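Local coordinates for ubiquitin-conjugating enzyme-like protein (PDB 6ZM3) that probably acts, like UEV proteins of the UBE2V family, as a ubiquitin-conjugating enzyme variant that partners an active E2 in ubiquitin chain formation, at residues L14-T19 with E70-V75; V32-R35 with F41-Y44; L64-D69 with T111-C116; G94-N97 with V103-H106. One frame throughout, in Å; residues are numbered along the deposited sequence. Where two conformers were deposited one is given.

Contact 1: L14-T19 with E70-V75; sequences LEELET and ENYPKV
Glu16, on helix 9-22, and Tyr72, in the loop between strands 61-67 and 78-81, reach for each other from opposite directions and meet through a single polar bond. The phenol is the donor: Tyr72 OH lies 2.6 Å from Glu16 OE2, which accepts on its syn lone pair, the side of its other oxygen. The carboxylate oxygen sits at the edge of the ring, in its plane, although the carboxylate itself is turned 38° from that plane. The nearest CA atoms of the two segments, those of Glu16 and Pro73, are 11.2 Å apart; the extended Glu16 chain and the Tyr72 torsion (chi1 -176°) together carry the two groups across this gap.

Pro73, which follows a cis peptide bond, covers one face of the Tyr72 ring with its CB, 3.7 Å above the centre, and Leu13 and Pro77 are among the tyrosine's other neighbours.

Charge and further bonds complete the carboxylate's surroundings: OE2 also forms a salt bridge with Arg12, while OE1 accepts from Met113 N at the start of helix 113-125. With an arginine, a phenol and a helix N-terminus directed at it, Glu16 is probably held as a carboxylate, tying the N-terminal helix to two distant parts of the fold.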
loop_
_atom_site.group_PDB
_atom_site.type_symbol
_atom_site.label_atom_id
_atom_site.label_comp_id
_atom_site.label_asym_id
_atom_site.label_seq_id
_atom_site.Cartn_x
_atom_site.Cartn_y
_atom_site.Cartn_z
ATOM N N LEU B 14 13.959 -15.786 15.847
ATOM C CA LEU B 14 14.223 -16.813 14.832
ATOM C C LEU B 14 13.080 -17.821 14.747
ATOM O O LEU B 14 12.777 -18.317 13.668
ATOM C CB LEU B 14 15.536 -17.533 15.150
ATOM C CG LEU B 14 16.798 -16.767 14.768
ATOM C CD1 LEU B 14 18.008 -17.228 15.573
ATOM C CD2 LEU B 14 17.089 -16.883 13.271
ATOM N N GLU B 15 12.513 -18.215 15.898
ATOM C CA GLU B 15 11.376 -19.131 15.892
ATOM C C GLU B 15 10.213 -18.524 15.108
ATOM O O GLU B 15 9.568 -19.166 14.282
ATOM C CB GLU B 15 10.931 -19.476 17.326
ATOM C CG GLU B 15 9.769 -20.473 17.368
ATOM C CD GLU B 15 9.531 -21.056 18.750
ATOM O OE1 GLU B 15 9.309 -20.273 19.684
ATOM O OE2 GLU B 15 9.617 -22.287 18.899
ATOM N N GLU B 16 9.861 -17.283 15.422
ATOM C CA GLU B 16 8.767 -16.629 14.708
ATOM C C GLU B 16 9.114 -16.421 13.229
ATOM O O GLU B 16 8.241 -16.532 12.396
ATOM C CB GLU B 16 8.432 -15.310 15.417
ATOM C CG GLU B 16 7.837 -15.536 16.785
ATOM C CD GLU B 16 7.188 -14.296 17.395
ATOM O OE1 GLU B 16 6.247 -13.725 16.791
ATOM O OE2 GLU B 16 7.666 -13.899 18.439
ATOM N N LEU B 17 10.369 -16.086 12.914
ATOM C CA LEU B 17 10.735 -15.983 11.501
ATOM C C LEU B 17 10.391 -17.300 10.783
ATOM O O LEU B 17 9.784 -17.299 9.703
ATOM C CB LEU B 17 12.230 -15.657 11.433
ATOM C CG LEU B 17 12.842 -15.543 10.035
ATOM C CD1 LEU B 17 12.351 -14.277 9.322
ATOM C CD2 LEU B 17 14.380 -15.542 10.120
ATOM N N GLU B 18 10.755 -18.430 11.411
ATOM C CA GLU B 18 10.589 -19.728 10.764
ATOM C C GLU B 18 9.112 -20.101 10.662
ATOM O O GLU B 18 8.704 -20.725 9.687
ATOM C CB GLU B 18 11.330 -20.827 11.524
ATOM C CG GLU B 18 12.796 -20.902 11.154
ATOM C CD GLU B 18 13.697 -21.689 12.090
ATOM O OE1 GLU B 18 13.287 -22.801 12.517
ATOM O OE2 GLU B 18 14.813 -21.181 12.386
ATOM N N THR B 19 8.309 -19.756 11.673
ATOM C CA THR B 19 6.873 -20.008 11.572
ATOM C C THR B 19 6.277 -19.342 10.337
ATOM O O THR B 19 5.476 -19.945 9.630
ATOM C CB THR B 19 6.173 -19.571 12.860
ATOM O OG1 THR B 19 6.699 -20.393 13.901
ATOM C CG2 THR B 19 4.671 -19.745 12.820
ATOM N N GLU B 70 14.775 -4.680 23.016
ATOM C CA GLU B 70 15.688 -5.481 23.830
ATOM C C GLU B 70 14.967 -6.543 24.658
ATOM O O GLU B 70 15.533 -7.611 24.890
ATOM C CB GLU B 70 16.342 -4.685 24.960
ATOM C CG GLU B 70 17.389 -3.690 24.537
ATOM C CD GLU B 70 16.897 -2.266 24.741
ATOM O OE1 GLU B 70 16.452 -1.939 25.862
ATOM O OE2 GLU B 70 16.966 -1.490 23.789
ATOM N N ASN B 71 13.765 -6.225 25.163
ATOM C CA ASN B 71 13.163 -7.051 26.197
ATOM C C ASN B 71 12.065 -7.955 25.641
ATOM O O ASN B 71 11.494 -8.715 26.406
ATOM C CB ASN B 71 12.787 -6.245 27.452
ATOM C CG ASN B 71 13.969 -5.572 28.126
ATOM O OD1 ASN B 71 13.862 -4.456 28.612
ATOM N ND2 ASN B 71 15.108 -6.237 28.182
ATOM N N TYR B 72 11.776 -7.932 24.319
ATOM C CA TYR B 72 10.827 -8.865 23.733
ATOM C C TYR B 72 11.327 -10.300 23.927
ATOM O O TYR B 72 12.547 -10.507 23.829
ATOM C CB TYR B 72 10.687 -8.662 22.222
ATOM C CG TYR B 72 9.653 -9.537 21.542
ATOM C CD1 TYR B 72 8.306 -9.229 21.620
ATOM C CD2 TYR B 72 10.020 -10.660 20.788
ATOM C CE1 TYR B 72 7.342 -9.999 20.993
ATOM C CE2 TYR B 72 9.055 -11.443 20.159
ATOM C CZ TYR B 72 7.714 -11.098 20.231
ATOM O OH TYR B 72 6.706 -11.806 19.625
ATOM N N PRO B 73 10.468 -11.319 24.208
ATOM C CA PRO B 73 9.048 -11.166 24.516
ATOM C C PRO B 73 8.734 -11.094 26.018
ATOM O O PRO B 73 7.653 -11.513 26.417
ATOM C CB PRO B 73 8.489 -12.474 23.956
ATOM C CG PRO B 73 9.544 -13.497 24.263
ATOM C CD PRO B 73 10.849 -12.741 24.282
ATOM N N LYS B 74 9.691 -10.620 26.826
ATOM C CA LYS B 74 9.480 -10.485 28.267
ATOM C C LYS B 74 8.428 -9.406 28.510
ATOM O O LYS B 74 7.531 -9.582 29.339
ATOM C CB LYS B 74 10.778 -10.239 29.038
ATOM C CG LYS B 74 11.583 -11.505 29.323
ATOM C CD LYS B 74 12.590 -11.367 30.455
ATOM C CE LYS B 74 13.999 -11.037 30.000
ATOM N NZ LYS B 74 14.113 -9.651 29.483
ATOM N N VAL B 75 8.516 -8.345 27.701
ATOM C CA VAL B 75 7.482 -7.319 27.613
ATOM C C VAL B 75 6.872 -7.366 26.210
ATOM O O VAL B 75 7.472 -7.921 25.290
ATOM C CB VAL B 75 8.055 -5.929 27.947
ATOM C CG1 VAL B 75 8.677 -5.890 29.332
ATOM C CG2 VAL B 75 9.054 -5.463 26.902
#

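Contact 2: V32-R35 with F41-Y44; sequences VGLR and FFHY
The guanidinium of Arg35 lies flat on the ring of Tyr44, the two planes only 2° apart and their centres separated by 4.1 Å. Tyr44 CG sits over the middle of the guanidinium face, whereas Arg35 NH1 lies above the rim of the phenol ring, 3.6 Å from Tyr44 CG. The stack is therefore displaced toward the CB end of the tyrosine, an off-centre cation-pi contact in which Arg35 CZ stands 32° off the ring normal. Both side chains leave in the same direction and run alongside each other; the arginine achieves this by staying extended through chi2 and bending at chi3. Its charge is engaged as well, NH1 forming a salt bridge with Glu65 of strand 61-67, which, with further bonds from NE and NH2, helps to fix the rotation of the flat group. Tyr44 in turn stacks with Tyr67.

Phe42 is met at its edge: Leu34 CD1 approaches ring atom CD1, near the ring plane, at 3.5 Å, and Leu34 CD2 touches the same ring atom at 3.7 Å.

These side chains flank the connection between strands 30-34 and 44-50, the first two of the antiparallel meander of the ubiquitin-conjugating fold. Arg35 N donates to Tyr44 O at 3.0 Å, with an N-H...O angle of 161°, joining the two backbones where the connecting loop leaves and re-enters the sheet. Leu34 and Phe42 face helix 9-22, where Leu34 packs on Leu17 and Phe42 on Leu14.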
loop_
_atom_site.group_PDB
_atom_site.type_symbol
_atom_site.label_atom_id
_atom_site.label_comp_id
_atom_site.label_asym_id
_atom_site.label_seq_id
_atom_site.Cartn_x
_atom_site.Cartn_y
_atom_site.Cartn_z
ATOM N N VAL B 32 2.571 -11.370 9.166
ATOM C CA VAL B 32 3.712 -10.677 9.742
ATOM C C VAL B 32 4.938 -11.125 8.970
ATOM O O VAL B 32 5.039 -12.284 8.573
ATOM C CB VAL B 32 3.892 -11.004 11.238
ATOM C CG1 VAL B 32 4.889 -10.084 11.909
ATOM C CG2 VAL B 32 2.584 -11.032 12.004
ATOM N N GLY B 33 5.920 -10.232 8.873
ATOM C CA GLY B 33 7.102 -10.528 8.090
ATOM C C GLY B 33 8.158 -9.479 8.385
ATOM O O GLY B 33 7.828 -8.382 8.844
ATOM N N LEU B 34 9.418 -9.857 8.154
ATOM C CA LEU B 34 10.562 -9.019 8.503
ATOM C C LEU B 34 10.475 -7.740 7.660
ATOM O O LEU B 34 10.199 -7.822 6.467
ATOM C CB LEU B 34 11.805 -9.855 8.159
ATOM C CG LEU B 34 13.068 -9.684 8.999
ATOM C CD1 LEU B 34 12.772 -9.654 10.499
ATOM C CD2 LEU B 34 14.051 -10.817 8.709
ATOM N N ARG B 35 10.679 -6.571 8.292
ATOM C CA ARG B 35 10.574 -5.299 7.593
ATOM C C ARG B 35 11.783 -5.057 6.691
ATOM O O ARG B 35 11.620 -4.758 5.500
ATOM C CB ARG B 35 10.394 -4.127 8.556
ATOM C CG ARG B 35 10.192 -2.807 7.811
ATOM C CD ARG B 35 10.169 -1.609 8.733
ATOM N NE ARG B 35 11.499 -1.223 9.129
ATOM C CZ ARG B 35 11.759 -0.238 9.970
ATOM N NH1 ARG B 35 10.755 0.419 10.527
ATOM N NH2 ARG B 35 13.015 0.070 10.254
ATOM N N PHE B 41 18.887 -8.941 13.633
ATOM C CA PHE B 41 18.424 -8.905 15.013
ATOM C C PHE B 41 16.922 -8.667 15.047
ATOM O O PHE B 41 16.340 -8.615 16.120
ATOM C CB PHE B 41 19.228 -7.926 15.870
ATOM C CG PHE B 41 20.648 -8.330 16.150
ATOM C CD1 PHE B 41 20.938 -9.420 16.963
ATOM C CD2 PHE B 41 21.700 -7.645 15.573
ATOM C CE1 PHE B 41 22.249 -9.816 17.182
ATOM C CE2 PHE B 41 23.008 -8.031 15.808
ATOM C CZ PHE B 41 23.287 -9.116 16.609
ATOM N N PHE B 42 16.304 -8.582 13.859
ATOM C CA PHE B 42 14.867 -8.657 13.650
ATOM C C PHE B 42 14.110 -7.651 14.520
ATOM O O PHE B 42 13.117 -8.011 15.129
ATOM C CB PHE B 42 14.366 -10.087 13.921
ATOM C CG PHE B 42 15.274 -11.168 13.389
ATOM C CD1 PHE B 42 15.521 -11.292 12.024
ATOM C CD2 PHE B 42 15.868 -12.082 14.244
ATOM C CE1 PHE B 42 16.332 -12.303 11.535
ATOM C CE2 PHE B 42 16.672 -13.105 13.756
ATOM C CZ PHE B 42 16.901 -13.214 12.399
ATOM N N HIS B 43 14.531 -6.378 14.511
ATOM C CA HIS B 43 13.887 -5.380 15.347
ATOM C C HIS B 43 12.499 -5.042 14.809
ATOM O O HIS B 43 11.527 -5.017 15.556
ATOM C CB HIS B 43 14.785 -4.139 15.461
ATOM C CG HIS B 43 16.002 -4.350 16.287
ATOM N ND1 HIS B 43 15.978 -4.304 17.668
ATOM C CD2 HIS B 43 17.283 -4.568 15.934
ATOM C CE1 HIS B 43 17.196 -4.479 18.128
ATOM N NE2 HIS B 43 18.003 -4.643 17.071
ATOM N N TYR B 44 12.376 -4.833 13.492
ATOM C CA TYR B 44 11.118 -4.362 12.946
ATOM C C TYR B 44 10.458 -5.385 12.032
ATOM O O TYR B 44 11.142 -5.967 11.188
ATOM C CB TYR B 44 11.340 -3.046 12.199
ATOM C CG TYR B 44 11.464 -1.876 13.150
ATOM C CD1 TYR B 44 10.333 -1.269 13.680
ATOM C CD2 TYR B 44 12.701 -1.394 13.532
ATOM C CE1 TYR B 44 10.435 -0.200 14.560
ATOM C CE2 TYR B 44 12.821 -0.310 14.396
ATOM C CZ TYR B 44 11.686 0.284 14.914
ATOM O OH TYR B 44 11.781 1.326 15.797
#

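Contact 3: L64-D69 with T111-C116; sequences LEIYCD and TTMELC
A buried apolar contact, rich in sulfur, joins the end of strand 61-67 to the first turn of helix 113-125, close to the centre of the chain. Met113 carries the whole helix side of it. Its SD touches Ile66 in the strand and Cys68 just beyond it, lying 3.6 Å from Ile66 CG2 and 3.5 Å from Cys68 SG. The methyl group continues along the cysteine, with Met113 CE 3.8 Å from Cys68 SG, while Met113 CG rests against the isoleucine branch at 4.0 Å from Ile66 CG2. The isoleucine torsion (chi1 -49°) turns this CG2 methyl, rather than CG1, to the methionine. The bend of the methionine at chi3 (-92°) turns its methyl out of the line of the chain and onto the sulfur of Cys68.

Here the helix packs against one face of the four-stranded antiparallel sheet, the central layering of the ubiquitin-conjugating fold; Ile66 and Cys68 both direct their side chains to that face, whereas the intervening Tyr67 points away. Trp45 of strand 44-50 and Leu13 of helix 9-22 also pack on Met113.

The helix start is defined by Thr112 at the N-cap, whose OG1 accepts from Leu115 N at 3.2 Å with an N-H...O angle of 163°. The side chain of Thr112 also touches Glu16 of helix 9-22.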
loop_
_atom_site.group_PDB
_atom_site.type_symbol
_atom_site.label_atom_id
_atom_site.label_comp_id
_atom_site.label_asym_id
_atom_site.label_seq_id
_atom_site.Cartn_x
_atom_site.Cartn_y
_atom_site.Cartn_z
ATOM N N LEU B 64 0.489 -2.405 9.621
ATOM C CA LEU B 64 1.019 -2.128 10.951
ATOM C C LEU B 64 2.538 -2.217 10.948
ATOM O O LEU B 64 3.139 -2.907 10.114
ATOM C CB LEU B 64 0.435 -3.171 11.914
ATOM C CG LEU B 64 -1.085 -3.195 12.019
ATOM C CD1 LEU B 64 -1.693 -4.280 11.111
ATOM C CD2 LEU B 64 -1.483 -3.432 13.491
ATOM N N GLU B 65 3.172 -1.558 11.916
ATOM C CA GLU B 65 4.581 -1.754 12.156
ATOM C C GLU B 65 4.718 -2.361 13.548
ATOM O O GLU B 65 3.954 -1.969 14.450
ATOM C CB GLU B 65 5.292 -0.408 12.165
ATOM C CG GLU B 65 6.791 -0.530 12.344
ATOM C CD GLU B 65 7.511 0.711 11.838
ATOM O OE1 GLU B 65 7.960 0.716 10.643
ATOM O OE2 GLU B 65 7.597 1.669 12.626
ATOM N N ILE B 66 5.654 -3.319 13.666
ATOM C CA ILE B 66 5.954 -4.000 14.917
ATOM C C ILE B 66 7.422 -3.800 15.265
ATOM O O ILE B 66 8.327 -4.066 14.463
ATOM C CB ILE B 66 5.526 -5.482 14.907
ATOM C CG1 ILE B 66 4.082 -5.591 14.409
ATOM C CG2 ILE B 66 5.694 -6.062 16.324
ATOM C CD1 ILE B 66 3.577 -6.982 14.023
ATOM N N TYR B 67 7.648 -3.342 16.497
ATOM C CA TYR B 67 8.981 -3.196 17.038
ATOM C C TYR B 67 9.150 -4.178 18.194
ATOM O O TYR B 67 8.385 -4.108 19.143
ATOM C CB TYR B 67 9.144 -1.780 17.583
ATOM C CG TYR B 67 10.480 -1.451 18.194
ATOM C CD1 TYR B 67 11.664 -1.875 17.614
ATOM C CD2 TYR B 67 10.563 -0.677 19.343
ATOM C CE1 TYR B 67 12.895 -1.557 18.147
ATOM C CE2 TYR B 67 11.794 -0.349 19.894
ATOM C CZ TYR B 67 12.961 -0.794 19.301
ATOM O OH TYR B 67 14.182 -0.491 19.818
ATOM N N CYS B 68 10.114 -5.100 18.074
ATOM C CA CYS B 68 10.516 -5.962 19.184
ATOM C C CYS B 68 11.828 -5.447 19.782
ATOM O O CYS B 68 12.902 -5.602 19.204
ATOM C CB CYS B 68 10.614 -7.428 18.748
ATOM S SG CYS B 68 9.145 -8.089 17.933
ATOM N N ASP B 69 11.743 -4.787 20.948
ATOM C CA ASP B 69 12.914 -4.154 21.536
ATOM C C ASP B 69 13.756 -5.176 22.304
ATOM O O ASP B 69 13.497 -6.376 22.238
ATOM C CB ASP B 69 12.523 -2.925 22.367
ATOM C CG ASP B 69 11.797 -3.240 23.664
ATOM O OD1 ASP B 69 11.113 -4.323 23.751
ATOM O OD2 ASP B 69 11.893 -2.381 24.578
ATOM N N THR B 111 2.785 -15.288 23.706
ATOM C CA THR B 111 1.954 -14.689 22.681
ATOM C C THR B 111 2.897 -14.204 21.567
ATOM O O THR B 111 3.867 -13.493 21.828
ATOM C CB THR B 111 0.939 -13.718 23.332
ATOM O OG1 THR B 111 1.292 -13.473 24.694
ATOM C CG2 THR B 111 -0.435 -14.317 23.513
ATOM N N THR B 112 2.620 -14.639 20.337
ATOM C CA THR B 112 3.476 -14.294 19.200
ATOM C C THR B 112 2.932 -13.065 18.477
ATOM O O THR B 112 1.755 -12.723 18.647
ATOM C CB THR B 112 3.545 -15.457 18.214
ATOM O OG1 THR B 112 2.227 -15.654 17.726
ATOM C CG2 THR B 112 4.002 -16.741 18.880
ATOM N N MET B 113 3.769 -12.438 17.633
ATOM C CA MET B 113 3.298 -11.303 16.838
ATOM C C MET B 113 2.095 -11.685 15.981
ATOM O O MET B 113 1.156 -10.901 15.856
ATOM C CB MET B 113 4.404 -10.713 15.963
ATOM C CG MET B 113 5.477 -10.037 16.757
ATOM S SD MET B 113 6.775 -9.422 15.679
ATOM C CE MET B 113 7.897 -10.818 15.683
ATOM N N GLU B 114 2.090 -12.898 15.403
ATOM C CA GLU B 114 0.943 -13.324 14.631
ATOM C C GLU B 114 -0.345 -13.402 15.473
ATOM O O GLU B 114 -1.436 -13.026 15.010
ATOM C CB GLU B 114 1.265 -14.632 13.899
ATOM C CG GLU B 114 0.099 -15.110 13.069
ATOM C CD GLU B 114 0.245 -16.430 12.332
ATOM O OE1 GLU B 114 1.339 -17.037 12.391
ATOM O OE2 GLU B 114 -0.749 -16.838 11.688
ATOM N N LEU B 115 -0.237 -13.945 16.693
ATOM C CA LEU B 115 -1.400 -14.000 17.577
ATOM C C LEU B 115 -1.856 -12.581 17.964
ATOM O O LEU B 115 -3.058 -12.327 18.019
ATOM C CB LEU B 115 -1.094 -14.903 18.785
ATOM C CG LEU B 115 -2.256 -15.213 19.745
ATOM C CD1 LEU B 115 -3.493 -15.756 19.031
ATOM C CD2 LEU B 115 -1.797 -16.188 20.815
ATOM N N CYS B 116 -0.921 -11.658 18.198
ATOM C CA CYS B 116 -1.284 -10.263 18.484
ATOM C C CYS B 116 -2.166 -9.709 17.373
ATOM O O CYS B 116 -3.212 -9.102 17.652
ATOM C CB CYS B 116 -0.096 -9.313 18.671
ATOM S SG CYS B 116 0.918 -9.581 20.145
#

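Contact 4: G94-N97 with V103-H106; sequences GTVN and VFKH
The backbones of 94-97 and 103-106 come no closer than 8.0 Å between CA atoms, at Asn97 and Phe104, so side chains have to fill the gap. Phe104 does most of this. Its ring leans on Val96, the two side chains crossing at about a right angle, and Val96 CG1 comes to 3.5 Å from ring atom CE2 of Phe104 and 3.8 Å from its CD2. With chi1 at 174°, CG1 is the methyl that Val96 turns to the ring, which it meets obliquely. A looser touch comes from the main chain of the next residue: Asn97 O lies at the ring edge, near its plane, 4.2 Å from Phe104 CD2.

Both segments belong to the long connection between strand 78-81 and helix 113-125, the part of the ubiquitin-conjugating fold in which active E2 enzymes carry their catalytic cysteine. Here the short helix 102-105 inserts Phe104 into the interior, where it meets Ile79 of strand 78-81 and Cys116 of helix 113-125, and where Phe101 stands edge-to-face with it. The amide of Asn97 serves the loop instead, OD1 accepting from Glu99 N and ND2 donating to Asp91 OD1.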
loop_
_atom_site.group_PDB
_atom_site.type_symbol
_atom_site.label_atom_id
_atom_site.label_comp_id
_atom_site.label_asym_id
_atom_site.label_seq_id
_atom_site.Cartn_x
_atom_site.Cartn_y
_atom_site.Cartn_z
ATOM N N GLY B 94 -2.140 5.923 16.445
ATOM C CA GLY B 94 -2.112 4.563 15.907
ATOM C C GLY B 94 -1.483 3.517 16.840
ATOM O O GLY B 94 -1.488 2.322 16.520
ATOM N N THR B 95 -0.881 3.947 17.962
ATOM C CA THR B 95 -0.259 3.004 18.883
ATOM C C THR B 95 -1.302 2.072 19.509
ATOM O O THR B 95 -2.362 2.514 19.950
ATOM C CB THR B 95 0.534 3.743 19.967
ATOM O OG1 THR B 95 -0.354 4.677 20.586
ATOM C CG2 THR B 95 1.702 4.538 19.437
ATOM N N VAL B 96 -0.985 0.770 19.580
ATOM C CA VAL B 96 -1.824 -0.174 20.318
ATOM C C VAL B 96 -1.499 0.018 21.792
ATOM O O VAL B 96 -0.366 -0.114 22.197
ATOM C CB VAL B 96 -1.627 -1.631 19.851
ATOM C CG1 VAL B 96 -2.391 -2.644 20.698
ATOM C CG2 VAL B 96 -2.066 -1.788 18.404
ATOM N N ASN B 97 -2.512 0.455 22.548
ATOM C CA ASN B 97 -2.433 0.839 23.954
ATOM C C ASN B 97 -2.238 -0.393 24.841
ATOM O O ASN B 97 -3.034 -1.320 24.780
ATOM C CB ASN B 97 -3.752 1.541 24.322
ATOM C CG ASN B 97 -3.713 2.122 25.710
ATOM O OD1 ASN B 97 -3.719 1.370 26.674
ATOM N ND2 ASN B 97 -3.656 3.438 25.807
ATOM N N VAL B 103 -4.569 -8.496 25.291
ATOM C CA VAL B 103 -3.365 -9.296 25.156
ATOM C C VAL B 103 -2.179 -8.642 25.846
ATOM O O VAL B 103 -1.244 -9.303 26.279
ATOM C CB VAL B 103 -3.052 -9.479 23.667
ATOM C CG1 VAL B 103 -1.698 -10.155 23.473
ATOM C CG2 VAL B 103 -4.192 -10.218 22.997
ATOM N N PHE B 104 -2.164 -7.318 25.882
ATOM C CA PHE B 104 -1.014 -6.612 26.415
ATOM C C PHE B 104 -1.186 -6.353 27.910
ATOM O O PHE B 104 -0.196 -6.327 28.640
ATOM C CB PHE B 104 -0.855 -5.261 25.720
ATOM C CG PHE B 104 -0.268 -5.336 24.331
ATOM C CD1 PHE B 104 0.350 -6.489 23.876
ATOM C CD2 PHE B 104 -0.295 -4.225 23.495
ATOM C CE1 PHE B 104 0.883 -6.553 22.593
ATOM C CE2 PHE B 104 0.250 -4.285 22.216
ATOM C CZ PHE B 104 0.823 -5.455 21.763
ATOM N N LYS B 105 -2.426 -6.072 28.320
ATOM C CA LYS B 105 -2.752 -5.789 29.714
ATOM C C LYS B 105 -2.337 -6.975 30.578
ATOM O O LYS B 105 -1.698 -6.791 31.613
ATOM C CB LYS B 105 -4.264 -5.581 29.856
ATOM C CG LYS B 105 -4.741 -5.052 31.209
ATOM C CD LYS B 105 -6.250 -5.178 31.373
ATOM C CE LYS B 105 -6.908 -4.109 32.217
ATOM N NZ LYS B 105 -6.402 -4.090 33.609
ATOM N N HIS B 106 -2.714 -8.177 30.129
ATOM C CA HIS B 106 -2.330 -9.421 30.788
ATOM C C HIS B 106 -1.343 -10.189 29.904
ATOM O O HIS B 106 -1.708 -11.213 29.320
ATOM C CB HIS B 106 -3.594 -10.227 31.113
ATOM C CG HIS B 106 -4.538 -9.511 32.031
ATOM N ND1 HIS B 106 -4.162 -9.087 33.306
ATOM C CD2 HIS B 106 -5.843 -9.193 31.895
ATOM C CE1 HIS B 106 -5.193 -8.521 33.902
ATOM N NE2 HIS B 106 -6.241 -8.580 33.050
#

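Overall arrangement
Contacts 1, 2 and 3 form one cluster, their centres 8 to 10 Å apart, where helix 9-22 and the start of helix 113-125 meet the antiparallel sheet. Contact 2 falls between the two segments of contact 1 in sequence, whereas contacts 1 and 3 interleave, the chain passing from 64-69 directly into 70-75. A backbone hydrogen bond joins His43 to Cys68, and Arg35 pairs with Glu65, so contacts 2 and 3 are tied through the sheet. Contact 4 falls in sequence between the segments of contact 3, centres 11 Å apart, and reaches it through Cys116 and Phe104; it stands about 17 Å from contact 1 and 19 Å from contact 2. Together they link the N-terminal helix, sheet and C-terminal part of a single ubiquitin-conjugating domain.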